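Local atomic coordinates of amorpha-4,11-diene synthase (Artemisia annua, PDB entry 4GAX), a protein that probably catalyses the metal-dependent cyclisation of farnesyl diphosphate to a sesquiterpene, here in an engineered form. Residues P74-Q88 with I100-G112. Sequence-based numbering, arbitrary orientation.
Sequences PMKHANLLKLVDEIQ and IDHALQHIYETYG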
ATOM      1  N   PRO A  74      11.473 -29.640 -14.032  1.00 29.60           N
ATOM      2  CA  PRO A  74      12.073 -28.421 -14.584  1.00 34.78           C
ATOM      3  C   PRO A  74      11.364 -27.966 -15.847  1.00 28.63           C
ATOM      4  O   PRO A  74      11.137 -26.765 -16.009  1.00 27.28           O
ATOM      5  CB  PRO A  74      13.515 -28.848 -14.882  1.00 34.29           C
ATOM      6  CG  PRO A  74      13.799 -29.888 -13.836  1.00 38.51           C
ATOM      7  CD  PRO A  74      12.495 -30.648 -13.682  1.00 30.88           C
ATOM      8  N   MET A  75      11.002 -28.910 -16.712  1.00 27.56           N
ATOM      9  CA  MET A  75      10.205 -28.587 -17.898  1.00 28.67           C
ATOM     10  C   MET A  75       8.940 -27.790 -17.550  1.00 27.03           C
ATOM     11  O   MET A  75       8.463 -26.981 -18.354  1.00 25.09           O
ATOM     12  CB  MET A  75       9.807 -29.864 -18.637  1.00 35.44           C
ATOM     13  CG  MET A  75      10.720 -30.235 -19.789  1.00 43.51           C
ATOM     14  SD  MET A  75      10.585 -29.069 -21.165  1.00 65.47           S
ATOM     15  CE  MET A  75      12.233 -28.366 -21.165  1.00 47.62           C
ATOM     16  N   LYS A  76       8.395 -28.013 -16.355  1.00 27.27           N
ATOM     17  CA  LYS A  76       7.161 -27.325 -15.961  1.00 25.66           C
ATOM     18  C   LYS A  76       7.402 -26.058 -15.137  1.00 29.96           C
ATOM     19  O   LYS A  76       6.458 -25.474 -14.591  1.00 22.34           O
ATOM     20  CB  LYS A  76       6.221 -28.290 -15.217  1.00 30.15           C
ATOM     21  CG  LYS A  76       5.549 -29.322 -16.151  1.00 36.53           C
ATOM     22  CD  LYS A  76       4.177 -29.760 -15.607  1.00 62.17           C
ATOM     23  CE  LYS A  76       4.265 -31.016 -14.729  1.00 74.19           C
ATOM     24  NZ  LYS A  76       2.939 -31.672 -14.482  1.00 70.63           N
ATOM     25  N   HIS A  77       8.650 -25.608 -15.051  1.00 24.65           N
ATOM     26  CA  HIS A  77       8.910 -24.435 -14.217  1.00 27.01           C
ATOM     27  C   HIS A  77       8.258 -23.150 -14.725  1.00 27.22           C
ATOM     28  O   HIS A  77       7.830 -22.325 -13.924  1.00 23.49           O
ATOM     29  CB  HIS A  77      10.397 -24.245 -13.958  1.00 25.50           C
ATOM     30  CG  HIS A  77      10.959 -25.237 -12.990  1.00 26.92           C
ATOM     31  ND1 HIS A  77      12.308 -25.329 -12.718  1.00 26.15           N
ATOM     32  CD2 HIS A  77      10.356 -26.182 -12.229  1.00 21.54           C
ATOM     33  CE1 HIS A  77      12.508 -26.283 -11.817  1.00 28.35           C
ATOM     34  NE2 HIS A  77      11.344 -26.813 -11.510  1.00 27.21           N
ATOM     35  N   ALA A  78       8.171 -22.982 -16.041  1.00 20.87           N
ATOM     36  CA  ALA A  78       7.472 -21.826 -16.583  1.00 23.14           C
ATOM     37  C   ALA A  78       5.998 -21.886 -16.171  1.00 25.56           C
ATOM     38  O   ALA A  78       5.389 -20.871 -15.815  1.00 27.03           O
ATOM     39  CB  ALA A  78       7.613 -21.783 -18.114  1.00 20.76           C
ATOM     40  N   ASN A  79       5.421 -23.081 -16.218  1.00 23.52           N
ATOM     41  CA  ASN A  79       4.032 -23.245 -15.797  1.00 16.48           C
ATOM     42  C   ASN A  79       3.878 -22.998 -14.303  1.00 21.40           C
ATOM     43  O   ASN A  79       2.825 -22.552 -13.846  1.00 24.93           O
ATOM     44  CB  ASN A  79       3.500 -24.638 -16.164  1.00 24.43           C
ATOM     45  CG  ASN A  79       3.295 -24.814 -17.668  1.00 40.86           C
ATOM     46  OD1 ASN A  79       3.629 -23.934 -18.463  1.00 45.34           O
ATOM     47  ND2 ASN A  79       2.745 -25.957 -18.058  1.00 43.37           N
ATOM     48  N   LEU A  80       4.921 -23.305 -13.537  1.00 21.05           N
ATOM     49  CA  LEU A  80       4.886 -23.049 -12.100  1.00 22.80           C
ATOM     50  C   LEU A  80       4.818 -21.549 -11.825  1.00 25.87           C
ATOM     51  O   LEU A  80       4.046 -21.082 -10.958  1.00 19.85           O
ATOM     52  CB  LEU A  80       6.107 -23.677 -11.415  1.00 17.81           C
ATOM     53  CG  LEU A  80       6.377 -23.333  -9.934  1.00 23.68           C
ATOM     54  CD1 LEU A  80       5.248 -23.740  -9.006  1.00 25.45           C
ATOM     55  CD2 LEU A  80       7.648 -24.005  -9.477  1.00 25.42           C
ATOM     56  N   LEU A  81       5.611 -20.783 -12.569  1.00 20.95           N
ATOM     57  CA  LEU A  81       5.598 -19.331 -12.396  1.00 20.84           C
ATOM     58  C   LEU A  81       4.224 -18.788 -12.719  1.00 22.19           C
ATOM     59  O   LEU A  81       3.739 -17.892 -12.039  1.00 17.92           O
ATOM     60  CB  LEU A  81       6.643 -18.652 -13.287  1.00 20.54           C
ATOM     61  CG  LEU A  81       8.102 -18.898 -12.889  1.00 23.01           C
ATOM     62  CD1 LEU A  81       9.011 -18.172 -13.871  1.00 23.71           C
ATOM     63  CD2 LEU A  81       8.342 -18.392 -11.469  1.00 19.10           C
ATOM     64  N   LYS A  82       3.606 -19.317 -13.774  1.00 17.40           N
ATOM     65  CA  LYS A  82       2.267 -18.880 -14.156  1.00 20.14           C
ATOM     66  C   LYS A  82       1.245 -19.188 -13.064  1.00 23.64           C
ATOM     67  O   LYS A  82       0.343 -18.378 -12.790  1.00 17.35           O
ATOM     68  CB  LYS A  82       1.848 -19.521 -15.481  1.00 26.13           C
ATOM     69  CG  LYS A  82       0.567 -18.946 -16.072  1.00 31.93           C
ATOM     70  CD  LYS A  82       0.619 -17.412 -16.101  1.00 35.18           C
ATOM     71  CE  LYS A  82      -0.428 -16.812 -17.043  1.00 44.34           C
ATOM     72  NZ  LYS A  82      -1.824 -16.914 -16.523  1.00 43.80           N
ATOM     73  N   LEU A  83       1.372 -20.361 -12.449  1.00 21.36           N
ATOM     74  CA  LEU A  83       0.458 -20.754 -11.379  1.00 18.59           C
ATOM     75  C   LEU A  83       0.647 -19.845 -10.172  1.00 19.40           C
ATOM     76  O   LEU A  83      -0.334 -19.421  -9.546  1.00 22.67           O
ATOM     77  CB  LEU A  83       0.748 -22.195 -10.961  1.00 19.50           C
ATOM     78  CG  LEU A  83      -0.142 -22.839  -9.896  1.00 26.63           C
ATOM     79  CD1 LEU A  83      -1.609 -22.671 -10.249  1.00 32.64           C
ATOM     80  CD2 LEU A  83       0.197 -24.333  -9.814  1.00 25.30           C
ATOM     81  N   VAL A  84       1.908 -19.551  -9.845  1.00 19.80           N
ATOM     82  CA  VAL A  84       2.222 -18.653  -8.733  1.00 23.96           C
ATOM     83  C   VAL A  84       1.590 -17.293  -9.009  1.00 21.72           C
ATOM     84  O   VAL A  84       0.929 -16.712  -8.149  1.00 19.06           O
ATOM     85  CB  VAL A  84       3.757 -18.499  -8.541  1.00 19.76           C
ATOM     86  CG1 VAL A  84       4.077 -17.351  -7.594  1.00 18.39           C
ATOM     87  CG2 VAL A  84       4.379 -19.805  -8.029  1.00 18.69           C
ATOM     88  N   ASP A  85       1.775 -16.791 -10.224  1.00 16.48           N
ATOM     89  CA  ASP A  85       1.183 -15.499 -10.595  1.00 21.79           C
ATOM     90  C   ASP A  85      -0.345 -15.490 -10.425  1.00 20.30           C
ATOM     91  O   ASP A  85      -0.941 -14.513  -9.967  1.00 16.39           O
ATOM     92  CB  ASP A  85       1.523 -15.204 -12.050  1.00 19.32           C
ATOM     93  CG  ASP A  85       0.983 -13.884 -12.524  1.00 24.63           C
ATOM     94  OD1 ASP A  85       1.171 -12.870 -11.817  1.00 28.01           O
ATOM     95  OD2 ASP A  85       0.395 -13.849 -13.629  1.00 24.53           O
ATOM     96  N   GLU A  86      -0.998 -16.575 -10.821  1.00 17.76           N
ATOM     97  CA  GLU A  86      -2.454 -16.614 -10.746  1.00 21.66           C
ATOM     98  C   GLU A  86      -2.902 -16.652  -9.284  1.00 18.47           C
ATOM     99  O   GLU A  86      -3.848 -15.958  -8.882  1.00 20.26           O
ATOM    100  CB  GLU A  86      -2.973 -17.819 -11.516  1.00 24.93           C
ATOM    101  CG  GLU A  86      -2.759 -17.688 -13.001  1.00 29.38           C
ATOM    102  CD  GLU A  86      -3.039 -18.984 -13.730  1.00 40.29           C
ATOM    103  OE1 GLU A  86      -3.407 -19.969 -13.046  1.00 31.23           O
ATOM    104  OE2 GLU A  86      -2.889 -19.018 -14.976  1.00 42.98           O
ATOM    105  N   ILE A  87      -2.204 -17.443  -8.478  1.00 17.77           N
ATOM    106  CA  ILE A  87      -2.522 -17.496  -7.051  1.00 15.91           C
ATOM    107  C   ILE A  87      -2.366 -16.102  -6.419  1.00 20.92           C
ATOM    108  O   ILE A  87      -3.206 -15.676  -5.626  1.00 19.84           O
ATOM    109  CB  ILE A  87      -1.634 -18.527  -6.328  1.00 19.10           C
ATOM    110  CG1 ILE A  87      -1.965 -19.929  -6.840  1.00 20.84           C
ATOM    111  CG2 ILE A  87      -1.827 -18.440  -4.809  1.00 20.32           C
ATOM    112  CD1 ILE A  87      -0.938 -21.017  -6.399  1.00 17.46           C
ATOM    113  N   GLN A  88      -1.311 -15.383  -6.795  1.00 18.70           N
ATOM    114  CA  GLN A  88      -1.044 -14.070  -6.211  1.00 21.66           C
ATOM    115  C   GLN A  88      -2.095 -13.054  -6.641  1.00 18.64           C
ATOM    116  O   GLN A  88      -2.629 -12.296  -5.826  1.00 22.68           O
ATOM    117  CB  GLN A  88       0.362 -13.575  -6.604  1.00 18.40           C
ATOM    118  CG  GLN A  88       1.507 -14.313  -5.907  1.00 22.05           C
ATOM    119  CD  GLN A  88       2.883 -13.870  -6.423  1.00 23.23           C
ATOM    120  OE1 GLN A  88       3.001 -13.316  -7.517  1.00 24.87           O
ATOM    121  NE2 GLN A  88       3.920 -14.112  -5.633  1.00 24.65           N
ATOM    122  N   ILE A 100       4.863 -20.979  -1.888  1.00 19.03           N
ATOM    123  CA  ILE A 100       5.304 -19.975  -2.855  1.00 19.89           C
ATOM    124  C   ILE A 100       6.718 -19.471  -2.556  1.00 24.74           C
ATOM    125  O   ILE A 100       7.550 -19.379  -3.458  1.00 26.70           O
ATOM    126  CB  ILE A 100       4.322 -18.796  -2.906  1.00 25.31           C
ATOM    127  CG1 ILE A 100       2.994 -19.252  -3.518  1.00 28.16           C
ATOM    128  CG2 ILE A 100       4.886 -17.648  -3.717  1.00 24.82           C
ATOM    129  CD1 ILE A 100       1.945 -18.150  -3.507  1.00 23.46           C
ATOM    130  N   ASP A 101       6.994 -19.121  -1.304  1.00 24.62           N
ATOM    131  CA  ASP A 101       8.357 -18.713  -0.948  1.00 23.47           C
ATOM    132  C   ASP A 101       9.348 -19.803  -1.300  1.00 23.65           C
ATOM    133  O   ASP A 101      10.387 -19.534  -1.896  1.00 20.93           O
ATOM    134  CB  ASP A 101       8.459 -18.351   0.539  1.00 20.08           C
ATOM    135  CG  ASP A 101       7.632 -17.116   0.884  1.00 28.46           C
ATOM    136  OD1 ASP A 101       7.209 -16.397  -0.060  1.00 28.85           O
ATOM    137  OD2 ASP A 101       7.389 -16.875   2.083  1.00 32.25           O
ATOM    138  N   HIS A 102       9.014 -21.046  -0.970  1.00 22.99           N
ATOM    139  CA  HIS A 102       9.921 -22.151  -1.279  1.00 24.54           C
ATOM    140  C   HIS A 102      10.112 -22.354  -2.793  1.00 26.04           C
ATOM    141  O   HIS A 102      11.223 -22.609  -3.262  1.00 21.66           O
ATOM    142  CB  HIS A 102       9.443 -23.437  -0.620  1.00 27.45           C
ATOM    143  CG  HIS A 102      10.254 -24.639  -0.989  1.00 30.52           C
ATOM    144  ND1 HIS A 102       9.859 -25.525  -1.971  1.00 37.80           N
ATOM    145  CD2 HIS A 102      11.427 -25.102  -0.510  1.00 29.74           C
ATOM    146  CE1 HIS A 102      10.763 -26.483  -2.079  1.00 33.69           C
ATOM    147  NE2 HIS A 102      11.726 -26.250  -1.208  1.00 38.35           N
ATOM    148  N   ALA A 103       9.027 -22.234  -3.547  1.00 20.96           N
ATOM    149  CA  ALA A 103       9.054 -22.380  -5.004  1.00 26.25           C
ATOM    150  C   ALA A 103       9.940 -21.319  -5.650  1.00 22.39           C
ATOM    151  O   ALA A 103      10.818 -21.640  -6.443  1.00 21.96           O
ATOM    152  CB  ALA A 103       7.630 -22.281  -5.568  1.00 25.15           C
ATOM    153  N   LEU A 104       9.703 -20.055  -5.304  1.00 19.40           N
ATOM    154  CA  LEU A 104      10.491 -18.955  -5.863  1.00 16.67           C
ATOM    155  C   LEU A 104      11.951 -19.023  -5.433  1.00 19.29           C
ATOM    156  O   LEU A 104      12.851 -18.680  -6.214  1.00 21.76           O
ATOM    157  CB  LEU A 104       9.875 -17.605  -5.497  1.00 15.88           C
ATOM    158  CG  LEU A 104       8.476 -17.388  -6.084  1.00 23.94           C
ATOM    159  CD1 LEU A 104       7.955 -16.001  -5.706  1.00 26.04           C
ATOM    160  CD2 LEU A 104       8.463 -17.555  -7.605  1.00 21.10           C
ATOM    161  N   GLN A 105      12.189 -19.490  -4.206  1.00 21.08           N
ATOM    162  CA  GLN A 105      13.555 -19.695  -3.729  1.00 23.54           C
ATOM    163  C   GLN A 105      14.253 -20.714  -4.610  1.00 27.58           C
ATOM    164  O   GLN A 105      15.416 -20.538  -5.014  1.00 20.31           O
ATOM    165  CB  GLN A 105      13.548 -20.213  -2.291  1.00 20.28           C
ATOM    166  CG  GLN A 105      14.930 -20.406  -1.694  1.00 20.17           C
ATOM    167  CD  GLN A 105      14.881 -21.180  -0.386  1.00 29.67           C
ATOM    168  OE1 GLN A 105      14.094 -22.120  -0.246  1.00 31.37           O
ATOM    169  NE2 GLN A 105      15.717 -20.781   0.588  1.00 25.25           N
ATOM    170  N   HIS A 106      13.536 -21.793  -4.902  1.00 21.20           N
ATOM    171  CA  HIS A 106      14.098 -22.879  -5.696  1.00 25.47           C
ATOM    172  C   HIS A 106      14.335 -22.429  -7.137  1.00 24.97           C
ATOM    173  O   HIS A 106      15.331 -22.814  -7.769  1.00 21.20           O
ATOM    174  CB  HIS A 106      13.165 -24.082  -5.665  1.00 21.80           C
ATOM    175  CG  HIS A 106      13.710 -25.273  -6.383  1.00 26.46           C
ATOM    176  ND1 HIS A 106      13.292 -25.632  -7.649  1.00 37.00           N
ATOM    177  CD2 HIS A 106      14.643 -26.176  -6.021  1.00 28.54           C
ATOM    178  CE1 HIS A 106      13.945 -26.714  -8.029  1.00 35.28           C
ATOM    179  NE2 HIS A 106      14.771 -27.069  -7.064  1.00 35.37           N
ATOM    180  N   ILE A 107      13.418 -21.621  -7.658  1.00 20.76           N
ATOM    181  CA  ILE A 107      13.583 -21.045  -8.999  1.00 25.52           C
ATOM    182  C   ILE A 107      14.817 -20.148  -9.033  1.00 26.98           C
ATOM    183  O   ILE A 107      15.636 -20.218  -9.965  1.00 24.95           O
ATOM    184  CB  ILE A 107      12.350 -20.214  -9.424  1.00 24.73           C
ATOM    185  CG1 ILE A 107      11.123 -21.115  -9.571  1.00 30.51           C
ATOM    186  CG2 ILE A 107      12.603 -19.518 -10.773  1.00 23.76           C
ATOM    187  CD1 ILE A 107      11.333 -22.249 -10.553  1.00 33.93           C
ATOM    188  N   TYR A 108      14.956 -19.309  -8.010  1.00 27.93           N
ATOM    189  CA  TYR A 108      16.103 -18.419  -7.931  1.00 24.59           C
ATOM    190  C   TYR A 108      17.404 -19.214  -7.819  1.00 31.25           C
ATOM    191  O   TYR A 108      18.385 -18.914  -8.509  1.00 26.86           O
ATOM    192  CB  TYR A 108      15.958 -17.391  -6.792  1.00 19.37           C
ATOM    193  CG  TYR A 108      17.040 -16.330  -6.848  1.00 29.68           C
ATOM    194  CD1 TYR A 108      17.105 -15.442  -7.911  1.00 25.07           C
ATOM    195  CD2 TYR A 108      18.019 -16.246  -5.862  1.00 37.09           C
ATOM    196  CE1 TYR A 108      18.107 -14.482  -7.989  1.00 32.59           C
ATOM    197  CE2 TYR A 108      19.019 -15.282  -5.925  1.00 40.36           C
ATOM    198  CZ  TYR A 108      19.058 -14.405  -6.990  1.00 44.06           C
ATOM    199  OH  TYR A 108      20.045 -13.446  -7.064  1.00 47.88           O
ATOM    200  N   GLU A 109      17.417 -20.239  -6.972  1.00 24.94           N
ATOM    201  CA  GLU A 109      18.622 -21.053  -6.832  1.00 25.88           C
ATOM    202  C   GLU A 109      18.975 -21.847  -8.094  1.00 29.37           C
ATOM    203  O   GLU A 109      20.151 -22.073  -8.383  1.00 36.08           O
ATOM    204  CB  GLU A 109      18.487 -22.020  -5.651  1.00 34.90           C
ATOM    205  CG  GLU A 109      18.385 -21.336  -4.293  1.00 32.59           C
ATOM    206  CD  GLU A 109      17.943 -22.298  -3.184  1.00 41.31           C
ATOM    207  OE1 GLU A 109      17.652 -23.477  -3.497  1.00 38.72           O
ATOM    208  OE2 GLU A 109      17.884 -21.878  -2.002  1.00 39.97           O
ATOM    209  N   THR A 110      17.967 -22.282  -8.839  1.00 26.84           N
ATOM    210  CA  THR A 110      18.209 -23.167  -9.974  1.00 29.57           C
ATOM    211  C   THR A 110      18.737 -22.410 -11.183  1.00 28.68           C
ATOM    212  O   THR A 110      19.683 -22.852 -11.831  1.00 26.67           O
ATOM    213  CB  THR A 110      16.931 -23.931 -10.382  1.00 36.53           C
ATOM    214  OG1 THR A 110      16.407 -24.629  -9.243  1.00 37.79           O
ATOM    215  CG2 THR A 110      17.229 -24.921 -11.509  1.00 33.97           C
ATOM    216  N   TYR A 111      18.139 -21.261 -11.477  1.00 25.51           N
ATOM    217  CA  TYR A 111      18.464 -20.564 -12.711  1.00 27.32           C
ATOM    218  C   TYR A 111      19.278 -19.305 -12.449  1.00 29.71           C
ATOM    219  O   TYR A 111      19.843 -18.721 -13.382  1.00 31.66           O
ATOM    220  CB  TYR A 111      17.176 -20.240 -13.487  1.00 22.11           C
ATOM    221  CG  TYR A 111      16.344 -21.471 -13.785  1.00 25.88           C
ATOM    222  CD1 TYR A 111      16.625 -22.271 -14.890  1.00 31.36           C
ATOM    223  CD2 TYR A 111      15.290 -21.843 -12.957  1.00 25.07           C
ATOM    224  CE1 TYR A 111      15.869 -23.408 -15.167  1.00 40.18           C
ATOM    225  CE2 TYR A 111      14.527 -22.979 -13.226  1.00 29.52           C
ATOM    226  CZ  TYR A 111      14.825 -23.757 -14.334  1.00 34.24           C
ATOM    227  OH  TYR A 111      14.078 -24.884 -14.610  1.00 31.85           O
ATOM    228  N   GLY A 112      19.354 -18.904 -11.179  1.00 29.27           N
ATOM    229  CA  GLY A 112      19.976 -17.644 -10.816  1.00 27.99           C
ATOM    230  C   GLY A 112      19.473 -16.500 -11.688  1.00 28.80           C
ATOM    231  O   GLY A 112      18.272 -16.348 -11.915  1.00 20.97           O
TER
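In the all-helical N-terminal domain of this terpene synthase, the segments 77-88 and 100-111 of two successive helices pair as a roughly antiparallel hairpin, the axes of these segments 11.1 Å apart at closest and their directions 144° apart, with His77 meeting Tyr111 at one end and Val84 meeting Ile100 at the other. The polar end turns on His77 ND1, which lies 2.6 Å from Tyr111 OH in a bent hydrogen bond (135°). The two rings meet rim to rim, their planes nearly perpendicular. Ile107 CD1 sits over one face of the imidazole, 4.1 Å from its centroid, while Pro74 CA covers the opposite face. Because CG of His77 stands anti to its own carbonyl carbon (chi1 -73°), the ring slots between these two, and NE2 is left to bond Leu71 O on helix 52-71. Farther along, the interface is mostly aliphatic: Leu81 CD2 touches Leu104 CD2 at 4.0 Å, and Val84 CG1 meets Ile100 CG2 at 4.0 Å. Ile100 reaches past this with CD1, 4.0 Å from Ile87 CG2. Leu81 and Leu104 also pack against helix 120-129. A leucine in place of His77 has no ring nitrogens, and Tyr111 OH and Leu71 O would probably both lose their shared partner, with the phenol less firmly held. With both ring nitrogens engaged and both faces covered, the buried imidazole is probably held in its rotation and ties three helical elements together.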